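Local atomic coordinates of putative nitroreductase (Thermotoga maritima, PDB entry 1VKW), a protein that is a putative nitroreductase that probably carries out an oxidoreductase reaction, as its FMN-dependent nitroreductase relatives do. Residues 127-130 against 131-134; 167-170 against 171-174. All coordinates share one frame; numbering follows the deposited sequence.

Interaction 1 of 2, residues 127-130 against 131-134. With SO4 (sulfate ion), chain C.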
loop_
_atom_site.group_PDB
_atom_site.type_symbol
_atom_site.label_atom_id
_atom_site.label_comp_id
_atom_site.label_asym_id
_atom_site.label_seq_id
_atom_site.Cartn_x
_atom_site.Cartn_y
_atom_site.Cartn_z
ATOM N N ARG A 127 -2.570 10.479 12.695
ATOM C CA ARG A 127 -1.766 9.340 13.073
ATOM C C ARG A 127 -1.236 9.591 14.456
ATOM O O ARG A 127 -0.978 10.746 14.853
ATOM C CB ARG A 127 -0.594 9.121 12.107
ATOM C CG ARG A 127 -0.970 8.653 10.714
ATOM C CD ARG A 127 -1.592 7.280 10.640
ATOM N NE ARG A 127 -1.807 6.862 9.248
ATOM C CZ ARG A 127 -2.811 7.271 8.472
ATOM N NH1 ARG A 127 -3.746 8.097 8.925
ATOM N NH2 ARG A 127 -2.886 6.836 7.222
ATOM N N ARG A 128 -1.068 8.498 15.187
ATOM C CA ARG A 128 -0.441 8.550 16.494
ATOM C C ARG A 128 1.036 8.896 16.296
ATOM O O ARG A 128 1.580 8.712 15.190
ATOM C CB ARG A 128 -0.630 7.217 17.216
ATOM C CG ARG A 128 -2.106 6.901 17.449
ATOM C CD ARG A 128 -2.365 5.811 18.480
ATOM N NE ARG A 128 -1.855 4.528 18.036
ATOM C CZ ARG A 128 -2.560 3.615 17.374
ATOM N NH1 ARG A 128 -3.833 3.827 17.047
ATOM N NH2 ARG A 128 -1.974 2.477 17.031
ATOM N N PRO A 129 1.685 9.391 17.349
ATOM C CA PRO A 129 3.096 9.790 17.266
ATOM C C PRO A 129 4.027 8.648 16.858
ATOM O O PRO A 129 3.831 7.504 17.259
ATOM C CB PRO A 129 3.411 10.265 18.684
ATOM C CG PRO A 129 2.110 10.590 19.270
ATOM C CD PRO A 129 1.129 9.635 18.687
ATOM N N ILE A 130 5.041 8.962 16.056
ATOM C CA ILE A 130 5.929 7.924 15.532
ATOM C C ILE A 130 6.528 7.087 16.650
ATOM O O ILE A 130 6.677 5.871 16.499
ATOM C CB ILE A 130 7.032 8.518 14.607
ATOM C CG1 ILE A 130 7.955 7.413 14.095
ATOM C CG2 ILE A 130 7.845 9.562 15.315
ATOM C CD1 ILE A 130 8.586 7.762 12.754
ATOM N N THR A 131 6.842 7.726 17.779
ATOM C CA THR A 131 7.454 7.022 18.910
ATOM C C THR A 131 6.517 5.990 19.519
ATOM O O THR A 131 6.981 5.092 20.206
ATOM C CB THR A 131 7.899 7.992 20.016
ATOM O OG1 THR A 131 6.813 8.851 20.355
ATOM C CG2 THR A 131 9.013 8.943 19.533
ATOM N N SER A 132 5.206 6.126 19.295
ATOM C CA SER A 132 4.246 5.160 19.835
ATOM C C SER A 132 4.293 3.833 19.066
ATOM O O SER A 132 3.840 2.798 19.561
ATOM C CB SER A 132 2.827 5.745 19.839
ATOM O OG SER A 132 2.241 5.732 18.551
ATOM N N PHE A 133 4.854 3.868 17.868
ATOM C CA PHE A 133 5.000 2.684 17.027
ATOM C C PHE A 133 6.347 1.982 17.184
ATOM O O PHE A 133 6.461 0.762 16.996
ATOM C CB PHE A 133 4.823 3.082 15.571
ATOM C CG PHE A 133 3.471 3.640 15.263
ATOM C CD1 PHE A 133 2.389 2.798 15.115
ATOM C CD2 PHE A 133 3.284 5.003 15.105
ATOM C CE1 PHE A 133 1.142 3.300 14.820
ATOM C CE2 PHE A 133 2.031 5.512 14.805
ATOM C CZ PHE A 133 0.965 4.658 14.660
ATOM N N LEU A 134 7.351 2.759 17.564
ATOM C CA LEU A 134 8.742 2.372 17.447
ATOM C C LEU A 134 9.246 1.807 18.765
ATOM O O LEU A 134 9.108 2.441 19.807
ATOM C CB LEU A 134 9.537 3.616 17.055
ATOM C CG LEU A 134 10.954 3.542 16.502
ATOM C CD1 LEU A 134 11.061 2.546 15.363
ATOM C CD2 LEU A 134 11.366 4.947 16.058
HETATM S S SO4 C . -6.252 7.763 5.584
HETATM O O1 SO4 C . -7.093 7.585 6.758
HETATM O O2 SO4 C . -4.993 8.351 5.988
HETATM O O3 SO4 C . -6.067 6.468 4.955
HETATM O O4 SO4 C . -6.900 8.679 4.644
HETATM O O HOH W 1 0.658 3.447 18.484
#
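The Phe133 ring has Arg128 O at its edge, 3.3 Å from Phe133 CE2, with Ile130 O also at the edge. Ser132 OG lies over one face of the ring, offset toward the rim, with water 1 on the same face. The Arg128 guanidinium keeps water 1 at its edge, in plane. Its plane is turned 30° from the Phe133 ring, and Arg128 NH2 lies 3.9 Å from Phe133 CE1. Water 1 accepts from Arg128 NE and donates to Ser132 OG, so it bridges the two side chains. Arg128 NH1 is held by Arg161 O.

A chi1 of 77° sets Ser132 OG between the backbone N and the carbonyl carbon, within 2.7 Å of Pro129 O, to which it donates in the carbonyl plane. Ser132 N reaches Pro129 O too, at 2.8 Å, from above that plane. Two donors from one residue thus grip one oxygen. Phe133 N donates to Ile130 O at 3.0 Å; Leu134 N reaches Ile130 O by a weak bond.

The sulfate S lies at the edge of the Arg127 guanidinium, in plane; Arg127 NH1 and NH2 both donate to sulfate O2, NH2 at 2.9 Å. Ser24 and Arg22 bind the same ion, probably from the crystallisation liquor. Phe133 is buried against Ile153 of helix 143-153. The three-residue spacing of the main bonds marks two overlapping type I turns, which build the short single-turn helix 130-133.

Interaction 2 of 2, residues 167-170 against 171-174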
loop_
_atom_site.group_PDB
_atom_site.type_symbol
_atom_site.label_atom_id
_atom_site.label_comp_id
_atom_site.label_asym_id
_atom_site.label_seq_id
_atom_site.Cartn_x
_atom_site.Cartn_y
_atom_site.Cartn_z
ATOM N N LYS A 167 10.364 -2.322 14.863
ATOM C CA LYS A 167 11.652 -2.437 15.521
ATOM C C LYS A 167 12.752 -2.458 14.487
ATOM O O LYS A 167 12.685 -3.204 13.513
ATOM C CB LYS A 167 11.716 -3.714 16.387
ATOM C CG LYS A 167 13.014 -3.869 17.159
ATOM C CD LYS A 167 13.006 -5.104 18.056
ATOM C CE LYS A 167 12.850 -6.402 17.269
ATOM N NZ LYS A 167 12.870 -7.574 18.200
ATOM N N TYR A 168 13.759 -1.624 14.709
ATOM C CA TYR A 168 14.929 -1.552 13.862
ATOM C C TYR A 168 16.080 -2.221 14.614
ATOM O O TYR A 168 16.353 -1.867 15.772
ATOM C CB TYR A 168 15.256 -0.082 13.575
ATOM C CG TYR A 168 16.600 0.130 12.932
ATOM C CD1 TYR A 168 16.856 -0.328 11.648
ATOM C CD2 TYR A 168 17.615 0.801 13.611
ATOM C CE1 TYR A 168 18.099 -0.128 11.056
ATOM C CE2 TYR A 168 18.844 0.996 13.042
ATOM C CZ TYR A 168 19.084 0.534 11.765
ATOM O OH TYR A 168 20.309 0.751 11.203
ATOM N N THR A 169 16.759 -3.167 13.970
ATOM C CA THR A 169 17.850 -3.904 14.627
ATOM C C THR A 169 19.256 -3.646 14.086
ATOM O O THR A 169 20.207 -4.283 14.528
ATOM C CB THR A 169 17.589 -5.401 14.519
ATOM O OG1 THR A 169 17.477 -5.768 13.133
ATOM C CG2 THR A 169 16.265 -5.755 15.142
ATOM N N GLY A 170 19.407 -2.719 13.148
ATOM C CA GLY A 170 20.690 -2.545 12.473
ATOM C C GLY A 170 20.580 -3.021 11.038
ATOM O O GLY A 170 20.573 -2.203 10.117
ATOM N N GLY A 171 20.483 -4.334 10.839
ATOM C CA GLY A 171 20.302 -4.896 9.495
ATOM C C GLY A 171 18.861 -4.920 8.969
ATOM O O GLY A 171 18.630 -4.978 7.764
ATOM N N GLU A 172 17.892 -4.874 9.872
ATOM C CA GLU A 172 16.498 -5.166 9.521
ATOM C C GLU A 172 15.526 -4.220 10.178
ATOM O O GLU A 172 15.818 -3.643 11.221
ATOM C CB GLU A 172 16.126 -6.584 9.952
ATOM C CG GLU A 172 17.120 -7.639 9.536
ATOM C CD GLU A 172 16.691 -9.036 9.903
ATOM O OE1 GLU A 172 15.685 -9.208 10.628
ATOM O OE2 GLU A 172 17.370 -9.967 9.450
ATOM N N LEU A 173 14.363 -4.096 9.553
ATOM C CA LEU A 173 13.233 -3.345 10.086
ATOM C C LEU A 173 12.143 -4.379 10.188
ATOM O O LEU A 173 11.840 -5.057 9.206
ATOM C CB LEU A 173 12.829 -2.204 9.144
ATOM C CG LEU A 173 11.917 -1.068 9.623
ATOM C CD1 LEU A 173 12.369 -0.422 10.931
ATOM C CD2 LEU A 173 11.872 -0.008 8.538
ATOM N N CYS A 174 11.637 -4.562 11.402
ATOM C CA CYS A 174 10.618 -5.568 11.688
ATOM C C CYS A 174 9.296 -4.913 12.046
ATOM O O CYS A 174 9.264 -3.997 12.855
ATOM C CB CYS A 174 11.082 -6.470 12.827
ATOM S SG CYS A 174 12.597 -7.390 12.436
HETATM O O HOH W 2 15.550 -8.339 13.233
#
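Tyr168 CB meets Leu173 CD1 at 3.9 Å, an apolar contact between paired residues of neighbouring strands. Tyr168 CG stands anti to the backbone N (chi1 169°), which carries the ring along toward the turn. Tyr168 CD1 then passes 3.5 Å from Glu172 O, obliquely to the ring. Tyr168 CE1 is farther from that oxygen. Gly170 N lies over the centre of one ring face, 3.5 Å above the plane. At the tip, Tyr168 OH is 3.2 Å from Gly170 O. Beyond the hairpin, the side chain also touches Leu141, Pro142 and Ile145.

This is an antiparallel beta hairpin with Gly170 and Gly171 at its tip. Gly170 has a positive phi (109°); at its backbone angles a side chain would be jammed against the preceding carbonyl oxygen, and the position calls for glycine. Tyr168 and Leu173 form a non-hydrogen-bonded pair, with both side chains on one face of the sheet. Lys167 and Cys174 form the next, hydrogen-bonded pair. Cys174 N donates to Lys167 O at 2.7 Å, and Lys167 N donates back to Cys174 O. Nearer the turn, Thr169 N donates to Glu172 O at 2.9 Å, at a nearly straight angle of 171°.

Water 2 lies between Thr169 OG1 and Glu172 OE1, donating to the carboxylate at 2.7 Å. The other carboxylate oxygen, Glu172 OE2, makes a salt bridge with Arg207. On the face shared with Lys167, Cys174 SG is bonded to Cys213 SG, a disulfide to strand 211-215.

Interaction 1 comes first along the chain and closes before interaction 2 opens. Their centres are about 16 Å apart and their nearest atoms about 5 Å apart, so they do not touch. Both pack on helix 143-153, which lies between them in sequence: Ile130 of interaction 1 and Leu173 of interaction 2 each touch Val149. Backbone bonds between Phe133 and Ile166 join the short helix 130-133 to strand 165-168, the first strand of the hairpin. That strand is an outer one of the antiparallel sheet completed by strands 211-215 and 203-207. The short helix and the hairpin thus pack side by side on helix 143-153.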